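Local coordinates for A-type flavoprotein (Giardia intestinalis, PDB 2Q9U), which scavenges O2, probably by reducing it at a diiron centre with electrons handed on by flavin mononucleotide, at residues A328-V333 with V361-D366; E198-I203 with H304-G309; F158-E163 with S219-K224; T126-I129 with K133-L136. One frame throughout, in Å; residues are numbered along the deposited sequence.

Contact 1 (A328-V333 with V361-D366); sequences AALNYV and VAELRD
L330 lays its branched end along the aliphatic part of E363 and reaches past it to L364. Helices 324-336 and 356-367 follow successive strands, 310-314 and 344-350, of the parallel sheet in this flavodoxin-like domain. Both L330 and L364 also rest on F313 of strand 310-314, so leucine suits the shared seam between two helices and the sheet. The side chains of L330 and E363 slide past each other in opposite directions: L330 CB lies 3.7 Å from E363 CG, and L330 CD1 lies 3.8 Å from that same CG. Where the two leucines cross, nearly at a right angle, L330 CD2 meets L364 CD2 at 3.8 Å. Glutamate fits here because it has two ends. With CG anti to the backbone N (chi1 175°), its methylenes are brought to L330, while the bend at chi2 (62°) turns the carboxylate aside to a salt bridge between OE2 and R334. The far side of helix 356-367 carries another ion pair, in which R365 grips its neighbour side-on with two nitrogens. R365 NE is 3.0 Å from D366 OD1, and that oxygen is approached from above the carboxylate plane although it lies in the guanidinium plane.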
loop_
_atom_site.group_PDB
_atom_site.type_symbol
_atom_site.label_atom_id
_atom_site.label_comp_id
_atom_site.label_asym_id
_atom_site.label_seq_id
_atom_site.Cartn_x
_atom_site.Cartn_y
_atom_site.Cartn_z
ATOM N N ALA A 328 15.712 -1.079 9.998
ATOM C CA ALA A 328 15.108 -2.358 9.579
ATOM C C ALA A 328 15.961 -2.997 8.486
ATOM O O ALA A 328 16.275 -4.202 8.549
ATOM C CB ALA A 328 13.660 -2.155 9.122
ATOM N N ALA A 329 16.381 -2.181 7.509
ATOM C CA ALA A 329 17.152 -2.701 6.362
ATOM C C ALA A 329 18.475 -3.273 6.856
ATOM O O ALA A 329 18.880 -4.355 6.435
ATOM C CB ALA A 329 17.383 -1.629 5.315
ATOM N N LEU A 330 19.111 -2.576 7.801
ATOM C CA LEU A 330 20.349 -3.084 8.384
ATOM C C LEU A 330 20.177 -4.356 9.208
ATOM O O LEU A 330 20.986 -5.275 9.074
ATOM C CB LEU A 330 21.070 -1.991 9.186
ATOM C CG LEU A 330 21.763 -0.910 8.345
ATOM C CD1 LEU A 330 22.078 0.278 9.252
ATOM C CD2 LEU A 330 23.078 -1.420 7.721
ATOM N N ASN A 331 19.144 -4.418 10.056
ATOM C CA ASN A 331 18.782 -5.660 10.769
ATOM C C ASN A 331 18.684 -6.843 9.791
ATOM O O ASN A 331 19.260 -7.928 10.015
ATOM C CB ASN A 331 17.454 -5.471 11.533
ATOM C CG ASN A 331 16.823 -6.812 12.000
ATOM O OD1 ASN A 331 16.378 -7.619 11.180
ATOM N ND2 ASN A 331 16.743 -7.015 13.308
ATOM N N TYR A 332 17.957 -6.618 8.698
ATOM C CA TYR A 332 17.660 -7.685 7.756
ATOM C C TYR A 332 18.952 -8.151 7.088
ATOM O O TYR A 332 19.233 -9.364 7.031
ATOM C CB TYR A 332 16.672 -7.197 6.687
ATOM C CG TYR A 332 16.030 -8.322 5.927
ATOM C CD1 TYR A 332 15.439 -9.407 6.597
ATOM C CD2 TYR A 332 16.001 -8.316 4.550
ATOM C CE1 TYR A 332 14.820 -10.451 5.860
ATOM C CE2 TYR A 332 15.369 -9.325 3.824
ATOM C CZ TYR A 332 14.778 -10.389 4.485
ATOM O OH TYR A 332 14.155 -11.413 3.751
ATOM N N VAL A 333 19.733 -7.188 6.601
ATOM C CA VAL A 333 20.989 -7.469 5.910
ATOM C C VAL A 333 22.024 -8.145 6.835
ATOM O O VAL A 333 22.745 -9.079 6.409
ATOM C CB VAL A 333 21.537 -6.168 5.230
ATOM C CG1 VAL A 333 22.999 -6.301 4.900
ATOM C CG2 VAL A 333 20.728 -5.857 3.968
ATOM N N VAL A 361 27.560 3.483 10.656
ATOM C CA VAL A 361 28.944 2.965 10.630
ATOM C C VAL A 361 29.132 1.828 11.652
ATOM O O VAL A 361 29.681 0.771 11.317
ATOM C CB VAL A 361 29.997 4.099 10.856
ATOM C CG1 VAL A 361 31.380 3.534 11.339
ATOM C CG2 VAL A 361 30.172 4.999 9.570
ATOM N N ALA A 362 28.673 2.035 12.882
ATOM C CA ALA A 362 28.826 1.025 13.930
ATOM C C ALA A 362 28.082 -0.256 13.547
ATOM O O ALA A 362 28.600 -1.379 13.715
ATOM C CB ALA A 362 28.336 1.561 15.274
ATOM N N GLU A 363 26.867 -0.088 12.994
ATOM C CA GLU A 363 26.089 -1.246 12.608
ATOM C C GLU A 363 26.739 -1.971 11.430
ATOM O O GLU A 363 26.819 -3.204 11.427
ATOM C CB GLU A 363 24.623 -0.844 12.331
ATOM C CG GLU A 363 23.745 -1.976 11.795
ATOM C CD GLU A 363 23.567 -3.165 12.719
ATOM O OE1 GLU A 363 23.735 -3.045 13.951
ATOM O OE2 GLU A 363 23.210 -4.248 12.187
ATOM N N LEU A 364 27.216 -1.226 10.438
ATOM C CA LEU A 364 27.917 -1.846 9.287
ATOM C C LEU A 364 29.178 -2.615 9.713
ATOM O O LEU A 364 29.450 -3.723 9.237
ATOM C CB LEU A 364 28.311 -0.788 8.263
ATOM C CG LEU A 364 27.174 -0.166 7.461
ATOM C CD1 LEU A 364 27.773 1.012 6.697
ATOM C CD2 LEU A 364 26.616 -1.176 6.465
ATOM N N ARG A 365 29.932 -2.007 10.615
ATOM C CA ARG A 365 31.232 -2.534 11.032
ATOM C C ARG A 365 31.078 -3.684 12.029
ATOM O O ARG A 365 31.647 -4.753 11.815
ATOM C CB ARG A 365 32.075 -1.394 11.610
ATOM C CG ARG A 365 33.512 -1.767 12.028
ATOM C CD ARG A 365 34.134 -0.640 12.832
ATOM N NE ARG A 365 33.397 -0.435 14.071
ATOM C CZ ARG A 365 33.142 0.738 14.656
ATOM N NH1 ARG A 365 33.541 1.893 14.139
ATOM N NH2 ARG A 365 32.432 0.742 15.765
ATOM N N ASP A 366 30.333 -3.464 13.116
ATOM C CA ASP A 366 30.230 -4.439 14.207
ATOM C C ASP A 366 29.084 -5.442 14.051
ATOM O O ASP A 366 29.193 -6.597 14.486
ATOM C CB ASP A 366 30.127 -3.737 15.574
ATOM C CG ASP A 366 31.301 -2.796 15.839
ATOM O OD1 ASP A 366 32.384 -2.980 15.223
ATOM O OD2 ASP A 366 31.131 -1.866 16.655
#

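Contact 2 (E198-I203 with H304-G309); sequences EYTANI and HTYDSG. With NO3 (nitrate ion), chain C.
Helix 189-204 and the end of helix 298-306 come close at A201 and Y306, whose CA atoms are 5.7 Å apart, a spacing that the small alanine permits. A201 CB sits 3.6 Å from Y306 CB and also touches the start of the ring. Further along the phenol, the T200 methyl CG2 packs 4.0 Å from Y306 CE1. The first torsion of T200 (chi1 -53°) sends this methyl anti to the backbone N and OG1 anti to the carbonyl carbon, so the apolar branch faces the tyrosine while OG1 bonds back to F196 O within its own helix. Y306 OH is hydrogen-bonded to E245. The contact thus joins the beta-lactamase-like part of the chain, which holds the diiron site, to the flavodoxin-like part. N202 ND2 holds its amide against its own helix through E198 O, at 2.8 Å and nearly straight (173°), and N202 N reaches that oxygen from the opposite face of the carbonyl plane. The bond from ND2 to T299 O is the link to helix 298-306. On the far side of helix 189-204, Y199 touches the diiron group, and I203 CG1 lies over the centre of the Y199 ring. A nitrate ion, probably from crystallisation, is hydrogen-bonded to H31 NE2; its O2 lies 3.0 Å from Y199 OH, at most a weak hydrogen bond.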
loop_
_atom_site.group_PDB
_atom_site.type_symbol
_atom_site.label_atom_id
_atom_site.label_comp_id
_atom_site.label_asym_id
_atom_site.label_seq_id
_atom_site.Cartn_x
_atom_site.Cartn_y
_atom_site.Cartn_z
ATOM N N GLU A 198 16.658 -13.762 -5.907
ATOM C CA GLU A 198 15.965 -13.077 -4.817
ATOM C C GLU A 198 15.686 -14.081 -3.683
ATOM O O GLU A 198 15.799 -13.752 -2.486
ATOM C CB GLU A 198 14.663 -12.425 -5.316
ATOM C CG GLU A 198 14.087 -11.391 -4.333
ATOM C CD GLU A 198 12.783 -10.809 -4.833
ATOM O OE1 GLU A 198 11.820 -11.584 -4.984
ATOM O OE2 GLU A 198 12.727 -9.589 -5.086
ATOM N N TYR A 199 15.284 -15.293 -4.063
ATOM C CA TYR A 199 15.007 -16.333 -3.051
ATOM C C TYR A 199 16.280 -16.673 -2.259
ATOM O O TYR A 199 16.273 -16.741 -1.012
ATOM C CB TYR A 199 14.447 -17.585 -3.721
ATOM C CG TYR A 199 13.935 -18.576 -2.726
ATOM C CD1 TYR A 199 14.800 -19.489 -2.108
ATOM C CD2 TYR A 199 12.566 -18.618 -2.405
ATOM C CE1 TYR A 199 14.323 -20.431 -1.177
ATOM C CE2 TYR A 199 12.077 -19.554 -1.490
ATOM C CZ TYR A 199 12.963 -20.452 -0.873
ATOM O OH TYR A 199 12.448 -21.358 0.034
ATOM N N THR A 200 17.373 -16.883 -2.982
ATOM C CA THR A 200 18.675 -17.182 -2.360
ATOM C C THR A 200 19.081 -16.098 -1.354
ATOM O O THR A 200 19.429 -16.389 -0.195
ATOM C CB THR A 200 19.778 -17.312 -3.415
ATOM O OG1 THR A 200 19.361 -18.251 -4.405
ATOM C CG2 THR A 200 21.059 -17.824 -2.754
ATOM N N ALA A 201 19.029 -14.845 -1.811
ATOM C CA ALA A 201 19.399 -13.695 -0.990
ATOM C C ALA A 201 18.568 -13.608 0.293
ATOM O O ALA A 201 19.118 -13.353 1.374
ATOM C CB ALA A 201 19.236 -12.364 -1.845
ATOM N N ASN A 202 17.252 -13.847 0.184
ATOM C CA ASN A 202 16.311 -13.599 1.296
ATOM C C ASN A 202 16.105 -14.751 2.250
ATOM O O ASN A 202 15.766 -14.532 3.401
ATOM C CB ASN A 202 14.934 -13.200 0.766
ATOM C CG ASN A 202 14.890 -11.751 0.332
ATOM O OD1 ASN A 202 14.608 -10.864 1.134
ATOM N ND2 ASN A 202 15.171 -11.507 -0.943
ATOM N N ILE A 203 16.266 -15.973 1.757
ATOM C CA ILE A 203 15.960 -17.165 2.563
ATOM C C ILE A 203 17.250 -17.877 2.963
ATOM O O ILE A 203 17.395 -18.342 4.104
ATOM C CB ILE A 203 14.990 -18.121 1.829
ATOM C CG1 ILE A 203 13.741 -17.353 1.315
ATOM C CG2 ILE A 203 14.635 -19.359 2.717
ATOM C CD1 ILE A 203 12.977 -16.619 2.401
ATOM N N HIS A 304 19.595 -6.856 -3.903
ATOM C CA HIS A 304 20.636 -6.051 -4.507
ATOM C C HIS A 304 21.955 -6.103 -3.773
ATOM O O HIS A 304 22.996 -6.162 -4.406
ATOM C CB HIS A 304 20.148 -4.611 -4.805
ATOM C CG HIS A 304 19.173 -4.572 -5.938
ATOM N ND1 HIS A 304 19.547 -4.845 -7.236
ATOM C CD2 HIS A 304 17.836 -4.353 -5.970
ATOM C CE1 HIS A 304 18.492 -4.754 -8.030
ATOM N NE2 HIS A 304 17.441 -4.472 -7.283
ATOM N N THR A 305 21.906 -6.117 -2.448
ATOM C CA THR A 305 23.121 -6.246 -1.633
ATOM C C THR A 305 23.802 -7.613 -1.819
ATOM O O THR A 305 25.036 -7.698 -1.750
ATOM C CB THR A 305 22.863 -5.975 -0.130
ATOM O OG1 THR A 305 21.847 -6.862 0.382
ATOM C CG2 THR A 305 22.419 -4.511 0.102
ATOM N N TYR A 306 23.004 -8.659 -1.972
ATOM C CA TYR A 306 23.464 -9.986 -2.396
ATOM C C TYR A 306 24.649 -9.997 -3.390
ATOM O O TYR A 306 25.644 -10.585 -3.138
ATOM C CB TYR A 306 22.285 -10.815 -2.911
ATOM C CG TYR A 306 22.598 -12.142 -3.563
ATOM C CD1 TYR A 306 22.866 -13.239 -2.828
ATOM C CD2 TYR A 306 22.576 -12.292 -4.929
ATOM C CE1 TYR A 306 23.125 -14.455 -3.427
ATOM C CE2 TYR A 306 22.843 -13.463 -5.532
ATOM C CZ TYR A 306 23.113 -14.557 -4.768
ATOM O OH TYR A 306 23.360 -15.740 -5.344
ATOM N N ASP A 307 24.498 -9.265 -4.483
ATOM C CA ASP A 307 25.422 -9.382 -5.605
ATOM C C ASP A 307 26.048 -8.034 -5.946
ATOM O O ASP A 307 26.480 -7.807 -7.077
ATOM C CB ASP A 307 24.708 -9.955 -6.830
ATOM C CG ASP A 307 23.673 -9.004 -7.399
ATOM O OD1 ASP A 307 23.402 -7.966 -6.759
ATOM O OD2 ASP A 307 23.132 -9.294 -8.487
ATOM N N SER A 308 26.094 -7.142 -4.962
ATOM C CA SER A 308 26.875 -5.909 -5.076
ATOM C C SER A 308 28.301 -6.202 -4.629
ATOM O O SER A 308 28.524 -6.998 -3.699
ATOM C CB SER A 308 26.282 -4.799 -4.176
ATOM O OG SER A 308 24.995 -4.411 -4.609
ATOM N N GLY A 309 29.246 -5.527 -5.270
ATOM C CA GLY A 309 30.652 -5.573 -4.895
ATOM C C GLY A 309 30.932 -4.561 -3.801
ATOM O O GLY A 309 31.935 -4.666 -3.115
HETATM N N NO3 C . 10.421 -20.402 2.435
HETATM O O1 NO3 C . 10.342 -19.026 2.395
HETATM O O2 NO3 C . 9.845 -21.113 1.413
HETATM O O3 NO3 C . 11.097 -21.079 3.428
#

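Contact 3 (F158-E163 with S219-K224); sequences FTYCPE and STVEIK
Within strand 157-161 it is Y160 that reaches across to V221, E222 and I223, while F158, T159 and C161 serve the sheet. F158 comes first and packs on L167 of the adjacent strand, the same residue that I223 touches. T159 follows, pairing through its backbone with F168 and through OG1 with the side chain of N84. Y160 then projects its phenol toward the loop after helix 208-219. With CG anti to the backbone N (chi1 173°), the ring extends far enough for OH to bond to E222 O at 2.6 Å. The donor lies 20° from the carbonyl plane. The V221 methyl CG2 is laid over one face of this ring, 3.9 Å from its centroid and 14° off the normal, a CH-pi contact. V221 CB adds a touch on CZ at 3.7 Å. I223 CG1 adds a looser apolar touch, obliquely, 4.1 Å from Y160 CE1. Tyrosine suits the place because it combines a flat apolar surface for the branched residues with a donor for a backbone carbonyl in a loop without regular structure. C161 packs on L143 of strand 142-147. P162, where the strand has ended, puts its N over the ring face opposite V221, so the phenol is held between two chain segments. E163 turns aside to bond T142 N. The tyrosine therefore ties strand 157-161 to the loop that closes the beta-alpha-beta crossover from strand 166-170 to the parallel strand 225-228 in this metallo-beta-lactamase-like domain.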
loop_
_atom_site.group_PDB
_atom_site.type_symbol
_atom_site.label_atom_id
_atom_site.label_comp_id
_atom_site.label_asym_id
_atom_site.label_seq_id
_atom_site.Cartn_x
_atom_site.Cartn_y
_atom_site.Cartn_z
ATOM N N PHE A 158 16.481 -33.113 1.132
ATOM C CA PHE A 158 16.170 -33.378 -0.279
ATOM C C PHE A 158 15.847 -34.874 -0.469
ATOM O O PHE A 158 16.358 -35.731 0.272
ATOM C CB PHE A 158 17.358 -33.111 -1.207
ATOM C CG PHE A 158 17.862 -31.691 -1.245
ATOM C CD1 PHE A 158 17.100 -30.607 -0.771
ATOM C CD2 PHE A 158 19.131 -31.437 -1.797
ATOM C CE1 PHE A 158 17.602 -29.298 -0.854
ATOM C CE2 PHE A 158 19.641 -30.122 -1.882
ATOM C CZ PHE A 158 18.855 -29.050 -1.405
ATOM N N THR A 159 15.023 -35.181 -1.467
ATOM C CA THR A 159 14.732 -36.582 -1.840
ATOM C C THR A 159 15.243 -36.835 -3.242
ATOM O O THR A 159 15.050 -36.038 -4.168
ATOM C CB THR A 159 13.221 -36.932 -1.701
ATOM O OG1 THR A 159 12.804 -36.714 -0.360
ATOM C CG2 THR A 159 12.929 -38.398 -2.073
ATOM N N TYR A 160 15.948 -37.947 -3.404
ATOM C CA TYR A 160 16.589 -38.225 -4.665
ATOM C C TYR A 160 16.104 -39.568 -5.231
ATOM O O TYR A 160 16.058 -40.563 -4.508
ATOM C CB TYR A 160 18.112 -38.211 -4.481
ATOM C CG TYR A 160 18.831 -38.673 -5.728
ATOM C CD1 TYR A 160 18.810 -37.902 -6.891
ATOM C CD2 TYR A 160 19.512 -39.905 -5.763
ATOM C CE1 TYR A 160 19.451 -38.325 -8.064
ATOM C CE2 TYR A 160 20.172 -40.324 -6.927
ATOM C CZ TYR A 160 20.140 -39.540 -8.059
ATOM O OH TYR A 160 20.777 -39.940 -9.216
ATOM N N CYS A 161 15.718 -39.588 -6.505
ATOM C CA CYS A 161 15.349 -40.847 -7.137
ATOM C C CYS A 161 16.438 -41.266 -8.125
ATOM O O CYS A 161 16.599 -40.635 -9.163
ATOM C CB CYS A 161 13.988 -40.728 -7.834
ATOM S SG CYS A 161 13.547 -42.252 -8.786
ATOM N N PRO A 162 17.198 -42.334 -7.794
ATOM C CA PRO A 162 18.318 -42.767 -8.632
ATOM C C PRO A 162 17.932 -43.272 -10.023
ATOM O O PRO A 162 18.727 -43.107 -10.946
ATOM C CB PRO A 162 18.961 -43.911 -7.814
ATOM C CG PRO A 162 18.420 -43.767 -6.427
ATOM C CD PRO A 162 17.060 -43.159 -6.578
ATOM N N GLU A 163 16.758 -43.905 -10.170
ATOM C CA GLU A 163 16.338 -44.479 -11.465
ATOM C C GLU A 163 15.986 -43.422 -12.493
ATOM O O GLU A 163 16.329 -43.572 -13.665
ATOM C CB GLU A 163 15.156 -45.461 -11.331
ATOM C CG GLU A 163 15.447 -46.716 -10.486
ATOM C CD GLU A 163 15.427 -46.420 -9.010
ATOM O OE1 GLU A 163 14.801 -45.391 -8.641
ATOM O OE2 GLU A 163 16.020 -47.199 -8.219
ATOM N N SER A 219 26.693 -33.474 -6.058
ATOM C CA SER A 219 27.696 -33.723 -7.079
ATOM C C SER A 219 27.965 -35.225 -7.224
ATOM O O SER A 219 28.428 -35.674 -8.280
ATOM C CB SER A 219 29.006 -32.969 -6.775
ATOM O OG SER A 219 29.763 -33.607 -5.743
ATOM N N THR A 220 27.662 -35.997 -6.182
ATOM C CA THR A 220 28.008 -37.417 -6.178
ATOM C C THR A 220 27.037 -38.272 -6.986
ATOM O O THR A 220 27.330 -39.429 -7.281
ATOM C CB THR A 220 28.098 -38.002 -4.752
ATOM O OG1 THR A 220 26.798 -37.997 -4.151
ATOM C CG2 THR A 220 29.124 -37.226 -3.879
ATOM N N VAL A 221 25.890 -37.714 -7.362
ATOM C CA VAL A 221 24.900 -38.494 -8.095
ATOM C C VAL A 221 24.496 -37.747 -9.357
ATOM O O VAL A 221 24.618 -36.517 -9.421
ATOM C CB VAL A 221 23.645 -38.790 -7.213
ATOM C CG1 VAL A 221 23.995 -39.756 -6.080
ATOM C CG2 VAL A 221 23.001 -37.486 -6.650
ATOM N N GLU A 222 24.014 -38.480 -10.351
ATOM C CA GLU A 222 23.537 -37.866 -11.577
ATOM C C GLU A 222 22.134 -37.267 -11.366
ATOM O O GLU A 222 21.222 -37.953 -10.908
ATOM C CB GLU A 222 23.485 -38.910 -12.712
ATOM C CG GLU A 222 23.005 -38.342 -14.043
ATOM C CD GLU A 222 22.853 -39.392 -15.135
ATOM O OE1 GLU A 222 23.285 -40.546 -14.936
ATOM O OE2 GLU A 222 22.283 -39.067 -16.196
ATOM N N ILE A 223 21.967 -36.004 -11.737
ATOM C CA ILE A 223 20.652 -35.346 -11.664
ATOM C C ILE A 223 20.222 -34.837 -13.055
ATOM O O ILE A 223 20.909 -33.987 -13.641
ATOM C CB ILE A 223 20.727 -34.176 -10.639
ATOM C CG1 ILE A 223 21.012 -34.732 -9.222
ATOM C CG2 ILE A 223 19.429 -33.349 -10.666
ATOM C CD1 ILE A 223 21.618 -33.722 -8.236
ATOM N N LYS A 224 19.108 -35.341 -13.596
ATOM C CA LYS A 224 18.558 -34.800 -14.852
ATOM C C LYS A 224 17.481 -33.762 -14.580
ATOM O O LYS A 224 17.216 -32.940 -15.439
ATOM C CB LYS A 224 17.910 -35.888 -15.735
ATOM C CG LYS A 224 18.883 -36.974 -16.225
ATOM C CD LYS A 224 18.428 -37.618 -17.554
ATOM C CE LYS A 224 16.948 -37.944 -17.591
ATOM N NZ LYS A 224 16.579 -39.120 -18.494
#

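Contact 4 (T126-I129 with K133-L136); sequences TWLI and KYTL
The phenol of Y134 comes up to L128 with its hydroxyl end leading, and both leucine methyls meet it there. L128 CD1 is 3.6 Å and L128 CD2 is 3.7 Å from Y134 OH, with the ring carbon CZ 4.1 Å from L128 CD1. Farther back on the ring, Y134 CD2 passes I129 O at 4.4 Å, a loose approach. The other flat group, the indole of W127, belongs to a different surface: it packs on Q113, L116 and K117 of helix 110-120. W127 and I129 both touch that helix, whereas L128 crosses to the opposite layer. L128 has CG anti to the backbone N (chi1 175°), which holds its fork out from the strand. L136 has nearly the same conformation, and the two leucines meet obliquely, with L128 CD2 at 3.9 Å from L136 CD1. Behind them T105 flanks L128, and F145 supports L136. Strands 127-129 and 136-137 are the outermost strands of two different sheets, and the short connection between them, where D131 OD1 accepts from K133 N, carries the chain from one to the other. The contact thus closes one border of the two-sheet sandwich that characterises the metallo-beta-lactamase fold. No hydrogen bond or salt bridge spans the two segments. Leucine suits such a seam because its fork can touch two partners at once, and tyrosine because its length carries the ring from the connecting loop across to L128. The chemistry implies cohesion by van der Waals packing, partly of methyls against the hydroxyl end of the phenol, with no directional bond between the segments.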
loop_
_atom_site.group_PDB
_atom_site.type_symbol
_atom_site.label_atom_id
_atom_site.label_comp_id
_atom_site.label_asym_id
_atom_site.label_seq_id
_atom_site.Cartn_x
_atom_site.Cartn_y
_atom_site.Cartn_z
ATOM N N THR A 126 1.139 -42.979 10.991
ATOM C CA THR A 126 2.146 -44.047 10.864
ATOM C C THR A 126 3.376 -43.459 10.192
ATOM O O THR A 126 3.282 -42.845 9.117
ATOM C CB THR A 126 1.600 -45.239 10.032
ATOM O OG1 THR A 126 0.465 -45.779 10.698
ATOM C CG2 THR A 126 2.627 -46.357 9.870
ATOM N N TRP A 127 4.530 -43.636 10.832
ATOM C CA TRP A 127 5.774 -43.021 10.408
ATOM C C TRP A 127 6.775 -44.058 9.926
ATOM O O TRP A 127 6.778 -45.202 10.385
ATOM C CB TRP A 127 6.400 -42.263 11.592
ATOM C CG TRP A 127 5.523 -41.200 12.191
ATOM C CD1 TRP A 127 4.682 -41.318 13.275
ATOM C CD2 TRP A 127 5.433 -39.848 11.751
ATOM N NE1 TRP A 127 4.059 -40.115 13.518
ATOM C CE2 TRP A 127 4.515 -39.189 12.606
ATOM C CE3 TRP A 127 6.030 -39.124 10.700
ATOM C CZ2 TRP A 127 4.166 -37.841 12.433
ATOM C CZ3 TRP A 127 5.702 -37.775 10.544
ATOM C CH2 TRP A 127 4.777 -37.148 11.408
ATOM N N LEU A 128 7.609 -43.655 8.976
ATOM C CA LEU A 128 8.822 -44.376 8.647
ATOM C C LEU A 128 9.938 -43.354 8.720
ATOM O O LEU A 128 10.000 -42.431 7.888
ATOM C CB LEU A 128 8.752 -45.001 7.246
ATOM C CG LEU A 128 10.032 -45.673 6.757
ATOM C CD1 LEU A 128 10.497 -46.805 7.696
ATOM C CD2 LEU A 128 9.857 -46.169 5.315
ATOM N N ILE A 129 10.800 -43.504 9.719
ATOM C CA ILE A 129 11.939 -42.602 9.887
ATOM C C ILE A 129 13.142 -43.033 9.038
ATOM O O ILE A 129 13.635 -44.185 9.136
ATOM C CB ILE A 129 12.332 -42.430 11.373
ATOM C CG1 ILE A 129 11.135 -41.928 12.224
ATOM C CG2 ILE A 129 13.555 -41.499 11.505
ATOM C CD1 ILE A 129 10.344 -40.724 11.634
ATOM N N LYS A 133 21.305 -42.994 4.818
ATOM C CA LYS A 133 21.679 -44.340 4.352
ATOM C C LYS A 133 20.492 -45.221 3.959
ATOM O O LYS A 133 20.677 -46.330 3.476
ATOM C CB LYS A 133 22.574 -45.032 5.401
ATOM C CG LYS A 133 24.043 -44.611 5.283
ATOM C CD LYS A 133 24.681 -44.435 6.645
ATOM C CE LYS A 133 26.206 -44.495 6.545
ATOM N NZ LYS A 133 26.743 -45.830 7.009
ATOM N N TYR A 134 19.279 -44.725 4.160
ATOM C CA TYR A 134 18.050 -45.469 3.867
ATOM C C TYR A 134 17.661 -45.449 2.380
ATOM O O TYR A 134 17.653 -44.382 1.751
ATOM C CB TYR A 134 16.898 -44.890 4.703
ATOM C CG TYR A 134 15.770 -45.858 4.897
ATOM C CD1 TYR A 134 14.822 -46.083 3.880
ATOM C CD2 TYR A 134 15.656 -46.579 6.083
ATOM C CE1 TYR A 134 13.787 -46.994 4.048
ATOM C CE2 TYR A 134 14.628 -47.501 6.261
ATOM C CZ TYR A 134 13.707 -47.708 5.242
ATOM O OH TYR A 134 12.683 -48.601 5.439
ATOM N N THR A 135 17.331 -46.622 1.827
ATOM C CA THR A 135 16.731 -46.729 0.498
ATOM C C THR A 135 15.293 -47.176 0.618
ATOM O O THR A 135 15.031 -48.294 1.060
ATOM C CB THR A 135 17.498 -47.747 -0.418
ATOM O OG1 THR A 135 18.891 -47.413 -0.451
ATOM C CG2 THR A 135 16.950 -47.713 -1.830
ATOM N N LEU A 136 14.351 -46.311 0.234
ATOM C CA LEU A 136 12.947 -46.672 0.216
ATOM C C LEU A 136 12.521 -47.197 -1.142
ATOM O O LEU A 136 12.537 -46.465 -2.136
ATOM C CB LEU A 136 12.068 -45.483 0.600
ATOM C CG LEU A 136 10.559 -45.783 0.566
ATOM C CD1 LEU A 136 10.188 -46.909 1.532
ATOM C CD2 LEU A 136 9.734 -44.528 0.875
#

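In the fold
Contacts 1 and 2 form a continuous path, since Y332 OH lies 2.7 Å from N202 OD1, probably a hydrogen bond, and V333 CG2 packs 3.9 Å from T305 OG1; their centres are 15 Å apart. Contact 2 bridges the two domains, with the A201 side chain about 12 Å from a bound FMN and that of T200 about 13 Å from the diiron group. Contacts 3 and 4, in the beta-lactamase-like part, have centres 17 Å apart without touching; strand 142-147 pairs with strands 136-137 and 157-161, linking them. They lie across the chain's centre from contact 1, whose centre is 39 Å from that of contact 3 and 43 Å from that of contact 4.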